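PDB 1VKO: inositol-3-phosphate synthase from Caenorhabditis elegans, which belongs to the myo-inositol-1-phosphate synthase family, whose members carry a Rossmann-type nucleotide-binding domain, and binds nicotinamide-adenine-dinucleotide. Local coordinates for residues G37-H49 with T60-K73. Residues are numbered along the deposited sequence; the frame is centred on the assembly and turned at random.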
loop_
_atom_site.group_PDB
_atom_site.type_symbol
_atom_site.label_atom_id
_atom_site.label_comp_id
_atom_site.label_asym_id
_atom_site.label_seq_id
_atom_site.Cartn_x
_atom_site.Cartn_y
_atom_site.Cartn_z
ATOM N N GLY A 37 -29.243 -17.988 43.337
ATOM C CA GLY A 37 -28.141 -17.939 42.365
ATOM C C GLY A 37 -28.540 -17.560 40.936
ATOM O O GLY A 37 -27.759 -17.756 39.991
ATOM N N VAL A 38 -29.765 -17.058 40.781
ATOM C CA VAL A 38 -30.162 -16.381 39.561
ATOM C C VAL A 38 -30.378 -14.915 39.925
ATOM O O VAL A 38 -30.602 -14.596 41.093
ATOM C CB VAL A 38 -31.411 -17.025 38.833
ATOM C CG1 VAL A 38 -31.639 -18.463 39.269
ATOM C CG2 VAL A 38 -32.667 -16.191 38.995
ATOM N N LEU A 39 -30.272 -14.036 38.933
ATOM C CA LEU A 39 -30.426 -12.602 39.121
ATOM C C LEU A 39 -31.591 -12.084 38.283
ATOM O O LEU A 39 -31.599 -12.209 37.054
ATOM C CB LEU A 39 -29.136 -11.885 38.712
ATOM C CG LEU A 39 -29.020 -10.397 39.035
ATOM C CD1 LEU A 39 -28.238 -10.209 40.311
ATOM C CD2 LEU A 39 -28.352 -9.666 37.907
ATOM N N GLU A 40 -32.569 -11.492 38.953
ATOM C CA GLU A 40 -33.711 -10.900 38.265
ATOM C C GLU A 40 -33.489 -9.423 38.017
ATOM O O GLU A 40 -33.035 -8.690 38.902
ATOM C CB GLU A 40 -35.015 -11.105 39.034
ATOM C CG GLU A 40 -36.259 -10.986 38.155
ATOM C CD GLU A 40 -37.361 -10.127 38.771
ATOM O OE1 GLU A 40 -37.757 -10.366 39.951
ATOM O OE2 GLU A 40 -37.835 -9.211 38.052
ATOM N N SER A 41 -33.824 -8.987 36.812
ATOM C CA SER A 41 -33.426 -7.668 36.374
ATOM C C SER A 41 -34.482 -7.038 35.477
ATOM O O SER A 41 -34.724 -7.503 34.367
ATOM C CB SER A 41 -32.087 -7.769 35.642
ATOM O OG SER A 41 -31.527 -6.493 35.438
ATOM N N ARG A 42 -35.114 -5.981 35.966
ATOM C CA ARG A 42 -36.166 -5.310 35.206
ATOM C C ARG A 42 -35.526 -4.190 34.420
ATOM O O ARG A 42 -34.821 -3.362 34.983
ATOM C CB ARG A 42 -37.311 -4.821 36.127
ATOM C CG ARG A 42 -38.137 -3.602 35.638
ATOM C CD ARG A 42 -39.201 -3.114 36.641
ATOM N NE ARG A 42 -38.884 -3.430 38.051
ATOM C CZ ARG A 42 -39.340 -4.498 38.733
ATOM N NH1 ARG A 42 -40.148 -5.380 38.155
ATOM N NH2 ARG A 42 -38.988 -4.691 40.000
ATOM N N PHE A 43 -35.756 -4.202 33.112
ATOM C CA PHE A 43 -35.215 -3.202 32.197
ATOM C C PHE A 43 -36.362 -2.547 31.433
ATOM O O PHE A 43 -37.196 -3.241 30.878
ATOM C CB PHE A 43 -34.233 -3.882 31.241
ATOM C CG PHE A 43 -33.795 -3.020 30.083
ATOM C CD1 PHE A 43 -33.011 -1.883 30.291
ATOM C CD2 PHE A 43 -34.163 -3.356 28.781
ATOM C CE1 PHE A 43 -32.607 -1.087 29.211
ATOM C CE2 PHE A 43 -33.773 -2.567 27.709
ATOM C CZ PHE A 43 -32.986 -1.431 27.931
ATOM N N THR A 44 -36.416 -1.220 31.431
ATOM C CA THR A 44 -37.419 -0.477 30.676
ATOM C C THR A 44 -36.851 -0.117 29.305
ATOM O O THR A 44 -35.951 0.715 29.205
ATOM C CB THR A 44 -37.834 0.778 31.476
ATOM O OG1 THR A 44 -38.634 0.387 32.617
ATOM C CG2 THR A 44 -38.751 1.681 30.667
ATOM N N TYR A 45 -37.362 -0.769 28.252
ATOM C CA TYR A 45 -36.838 -0.616 26.876
ATOM C C TYR A 45 -37.478 0.543 26.071
ATOM O O TYR A 45 -38.694 0.587 25.867
ATOM C CB TYR A 45 -36.934 -1.962 26.129
ATOM C CG TYR A 45 -36.522 -1.941 24.659
ATOM C CD1 TYR A 45 -35.209 -1.624 24.284
ATOM C CD2 TYR A 45 -37.443 -2.253 23.648
ATOM C CE1 TYR A 45 -34.821 -1.598 22.943
ATOM C CE2 TYR A 45 -37.062 -2.240 22.284
ATOM C CZ TYR A 45 -35.745 -1.915 21.955
ATOM O OH TYR A 45 -35.334 -1.901 20.653
ATOM N N ARG A 46 -36.656 1.482 25.615
ATOM C CA ARG A 46 -37.162 2.631 24.864
ATOM C C ARG A 46 -37.245 2.350 23.378
ATOM O O ARG A 46 -36.224 2.219 22.722
ATOM C CB ARG A 46 -36.268 3.857 25.071
ATOM C CG ARG A 46 -36.090 4.345 26.511
ATOM C CD ARG A 46 -35.609 5.780 26.531
ATOM N NE ARG A 46 -34.913 6.196 27.738
ATOM C CZ ARG A 46 -33.587 6.291 27.860
ATOM N NH1 ARG A 46 -32.767 5.956 26.858
ATOM N NH2 ARG A 46 -33.076 6.700 29.012
ATOM N N LYS A 47 -38.456 2.283 22.837
ATOM C CA LYS A 47 -38.651 1.949 21.411
ATOM C C LYS A 47 -39.565 2.944 20.738
ATOM O O LYS A 47 -40.607 3.298 21.281
ATOM C CB LYS A 47 -39.216 0.531 21.236
ATOM C CG LYS A 47 -39.523 0.172 19.793
ATOM C CD LYS A 47 -39.880 -1.284 19.594
ATOM C CE LYS A 47 -40.757 -1.482 18.341
ATOM N NZ LYS A 47 -40.178 -1.012 17.035
ATOM N N ASN A 48 -39.161 3.410 19.568
ATOM C CA ASN A 48 -40.005 4.263 18.766
ATOM C C ASN A 48 -40.991 3.444 17.940
ATOM O O ASN A 48 -40.654 2.387 17.448
ATOM C CB ASN A 48 -39.148 5.128 17.840
ATOM C CG ASN A 48 -38.487 6.264 18.559
ATOM O OD1 ASN A 48 -39.043 6.805 19.521
ATOM N ND2 ASN A 48 -37.291 6.652 18.095
ATOM N N HIS A 49 -42.212 3.939 17.808
ATOM C CA HIS A 49 -43.201 3.300 16.972
ATOM C C HIS A 49 -43.642 4.311 15.918
ATOM O O HIS A 49 -43.727 5.500 16.203
ATOM C CB HIS A 49 -44.385 2.855 17.829
ATOM C CG HIS A 49 -44.055 1.757 18.794
ATOM N ND1 HIS A 49 -44.438 0.448 18.588
ATOM C CD2 HIS A 49 -43.368 1.770 19.961
ATOM C CE1 HIS A 49 -44.015 -0.295 19.597
ATOM N NE2 HIS A 49 -43.374 0.485 20.450
ATOM N N THR A 60 -43.800 7.820 17.755
ATOM C CA THR A 60 -44.315 7.673 19.098
ATOM C C THR A 60 -43.347 6.862 19.956
ATOM O O THR A 60 -43.277 5.653 19.809
ATOM C CB THR A 60 -45.708 6.999 19.067
ATOM O OG1 THR A 60 -46.632 7.826 18.347
ATOM C CG2 THR A 60 -46.305 6.945 20.459
ATOM N N PRO A 61 -42.590 7.521 20.845
ATOM C CA PRO A 61 -41.751 6.800 21.808
ATOM C C PRO A 61 -42.571 6.090 22.900
ATOM O O PRO A 61 -43.384 6.734 23.579
ATOM C CB PRO A 61 -40.879 7.912 22.417
ATOM C CG PRO A 61 -41.673 9.178 22.227
ATOM C CD PRO A 61 -42.453 8.988 20.973
ATOM N N LYS A 62 -42.354 4.785 23.065
ATOM C CA LYS A 62 -43.048 3.998 24.084
ATOM C C LYS A 62 -42.040 3.222 24.944
ATOM O O LYS A 62 -40.877 3.109 24.588
ATOM C CB LYS A 62 -44.089 3.057 23.413
ATOM C CG LYS A 62 -45.060 3.774 22.414
ATOM C CD LYS A 62 -46.158 2.873 21.824
ATOM C CE LYS A 62 -47.191 3.702 21.022
ATOM N NZ LYS A 62 -48.204 2.928 20.221
ATOM N N GLU A 63 -42.478 2.692 26.085
ATOM C CA GLU A 63 -41.580 1.930 26.962
ATOM C C GLU A 63 -42.056 0.505 27.159
ATOM O O GLU A 63 -43.254 0.268 27.267
ATOM C CB GLU A 63 -41.413 2.584 28.333
ATOM C CG GLU A 63 -41.460 4.106 28.361
ATOM C CD GLU A 63 -40.744 4.678 29.571
ATOM O OE1 GLU A 63 -39.500 4.810 29.491
ATOM O OE2 GLU A 63 -41.410 4.990 30.591
ATOM N N HIS A 64 -41.105 -0.431 27.240
ATOM C CA HIS A 64 -41.404 -1.872 27.342
ATOM C C HIS A 64 -40.619 -2.538 28.488
ATOM O O HIS A 64 -39.412 -2.782 28.387
ATOM C CB HIS A 64 -41.103 -2.576 26.009
ATOM C CG HIS A 64 -41.872 -2.037 24.840
ATOM N ND1 HIS A 64 -41.560 -0.842 24.228
ATOM C CD2 HIS A 64 -42.924 -2.542 24.157
ATOM C CE1 HIS A 64 -42.394 -0.628 23.224
ATOM N NE2 HIS A 64 -43.233 -1.644 23.161
ATOM N N ASP A 65 -41.293 -2.833 29.590
ATOM C CA ASP A 65 -40.570 -3.361 30.734
ATOM C C ASP A 65 -40.211 -4.816 30.487
ATOM O O ASP A 65 -41.084 -5.653 30.289
ATOM C CB ASP A 65 -41.374 -3.179 32.022
ATOM C CG ASP A 65 -41.610 -1.708 32.355
ATOM O OD1 ASP A 65 -41.201 -0.854 31.541
ATOM O OD2 ASP A 65 -42.199 -1.309 33.391
ATOM N N TYR A 66 -38.919 -5.104 30.445
ATOM C CA TYR A 66 -38.458 -6.479 30.343
ATOM C C TYR A 66 -38.120 -6.961 31.747
ATOM O O TYR A 66 -37.602 -6.191 32.541
ATOM C CB TYR A 66 -37.221 -6.563 29.435
ATOM C CG TYR A 66 -37.513 -6.719 27.957
ATOM C CD1 TYR A 66 -37.656 -5.610 27.136
ATOM C CD2 TYR A 66 -37.648 -7.978 27.379
ATOM C CE1 TYR A 66 -37.927 -5.744 25.767
ATOM C CE2 TYR A 66 -37.918 -8.122 26.003
ATOM C CZ TYR A 66 -38.053 -6.997 25.210
ATOM O OH TYR A 66 -38.313 -7.112 23.853
ATOM N N SER A 67 -38.425 -8.211 32.075
ATOM C CA SER A 67 -37.970 -8.761 33.342
ATOM C C SER A 67 -37.037 -9.914 33.043
ATOM O O SER A 67 -37.480 -10.932 32.550
ATOM C CB SER A 67 -39.153 -9.211 34.208
ATOM O OG SER A 67 -38.709 -9.545 35.514
ATOM N N PHE A 68 -35.742 -9.749 33.294
ATOM C CA PHE A 68 -34.760 -10.784 32.943
ATOM C C PHE A 68 -34.453 -11.645 34.143
ATOM O O PHE A 68 -34.416 -11.155 35.276
ATOM C CB PHE A 68 -33.427 -10.194 32.430
ATOM C CG PHE A 68 -33.570 -9.258 31.259
ATOM C CD1 PHE A 68 -33.917 -9.727 30.010
ATOM C CD2 PHE A 68 -33.358 -7.908 31.419
ATOM C CE1 PHE A 68 -34.067 -8.846 28.927
ATOM C CE2 PHE A 68 -33.487 -7.023 30.332
ATOM C CZ PHE A 68 -33.841 -7.491 29.097
ATOM N N LYS A 69 -34.197 -12.922 33.898
ATOM C CA LYS A 69 -33.553 -13.740 34.905
ATOM C C LYS A 69 -32.298 -14.265 34.272
ATOM O O LYS A 69 -32.348 -14.712 33.125
ATOM C CB LYS A 69 -34.442 -14.910 35.384
ATOM C CG LYS A 69 -35.420 -14.606 36.529
ATOM C CD LYS A 69 -36.090 -15.927 36.985
ATOM C CE LYS A 69 -36.990 -15.794 38.240
ATOM N NZ LYS A 69 -38.309 -15.156 37.963
ATOM N N THR A 70 -31.188 -14.213 35.016
ATOM C CA THR A 70 -29.906 -14.717 34.547
ATOM C C THR A 70 -29.278 -15.668 35.528
ATOM O O THR A 70 -28.846 -15.237 36.591
ATOM C CB THR A 70 -28.908 -13.558 34.313
ATOM O OG1 THR A 70 -29.435 -12.654 33.338
ATOM C CG2 THR A 70 -27.626 -14.087 33.655
ATOM N N VAL A 71 -29.172 -16.948 35.181
ATOM C CA VAL A 71 -28.427 -17.849 36.053
ATOM C C VAL A 71 -26.987 -17.336 36.154
ATOM O O VAL A 71 -26.358 -17.011 35.144
ATOM C CB VAL A 71 -28.508 -19.330 35.615
ATOM C CG1 VAL A 71 -27.697 -20.235 36.577
ATOM C CG2 VAL A 71 -29.973 -19.800 35.564
ATOM N N LEU A 72 -26.485 -17.195 37.376
ATOM C CA LEU A 72 -25.182 -16.560 37.574
ATOM C C LEU A 72 -23.997 -17.517 37.545
ATOM O O LEU A 72 -22.874 -17.084 37.311
ATOM C CB LEU A 72 -25.147 -15.753 38.875
ATOM C CG LEU A 72 -25.913 -14.432 38.985
ATOM C CD1 LEU A 72 -25.720 -13.856 40.372
ATOM C CD2 LEU A 72 -25.479 -13.416 37.954
ATOM N N LYS A 73 -24.226 -18.801 37.816
ATOM C CA LYS A 73 -23.132 -19.765 37.717
ATOM C C LYS A 73 -23.106 -20.365 36.324
ATOM O O LYS A 73 -24.095 -20.963 35.905
ATOM C CB LYS A 73 -23.208 -20.867 38.773
ATOM C CG LYS A 73 -21.853 -21.512 39.027
ATOM C CD LYS A 73 -21.938 -23.021 39.166
ATOM C CE LYS A 73 -22.136 -23.454 40.611
ATOM N NZ LYS A 73 -22.227 -24.950 40.767
HETATM O O HOH W 1 -30.692 -10.837 34.701
HETATM O O HOH W 2 -46.731 7.137 15.829
#
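T60 pairs with H49 through two backbone hydrogen bonds, T60 N to H49 O (2.8 Å) and H49 N to T60 O. On the sheet face that T60 shares with H49, K62 lays its CD over one side of the H49 imidazole, 3.9 Å from the ring centroid, while K47 CE lies over the opposite face. E63 turns to the other face of the sheet, where its OE1 comes 3.4 Å from T44 CG2. D65 follows there: T44 OG1 donates to D65 OD1 (3.0 Å) from above the carboxylate plane, and K533 of the second subunit makes a salt bridge to OD2. The two strands form a long, twisted antiparallel hairpin, the second and third strands of an antiparallel sheet separate from the parallel Rossmann-type sheet. At Y66 the ring edge meets Y45 CB, and its hydroxyl is hydrogen-bonded to T527 OG1 of the second subunit. F68 swings CG beside its own backbone N (chi1 -56°), which sets the ring edge against F43 CB, CE2 at 3.4 Å; both side chains also touch A511 of helix 498-513. One water bridges T70 OG1 and L39 O. Past the strand, L72 N donates a hydrogen bond to G37 O in the carbonyl plane (3.0 Å), and L72 CD2 packs 4.0 Å from L39 CB.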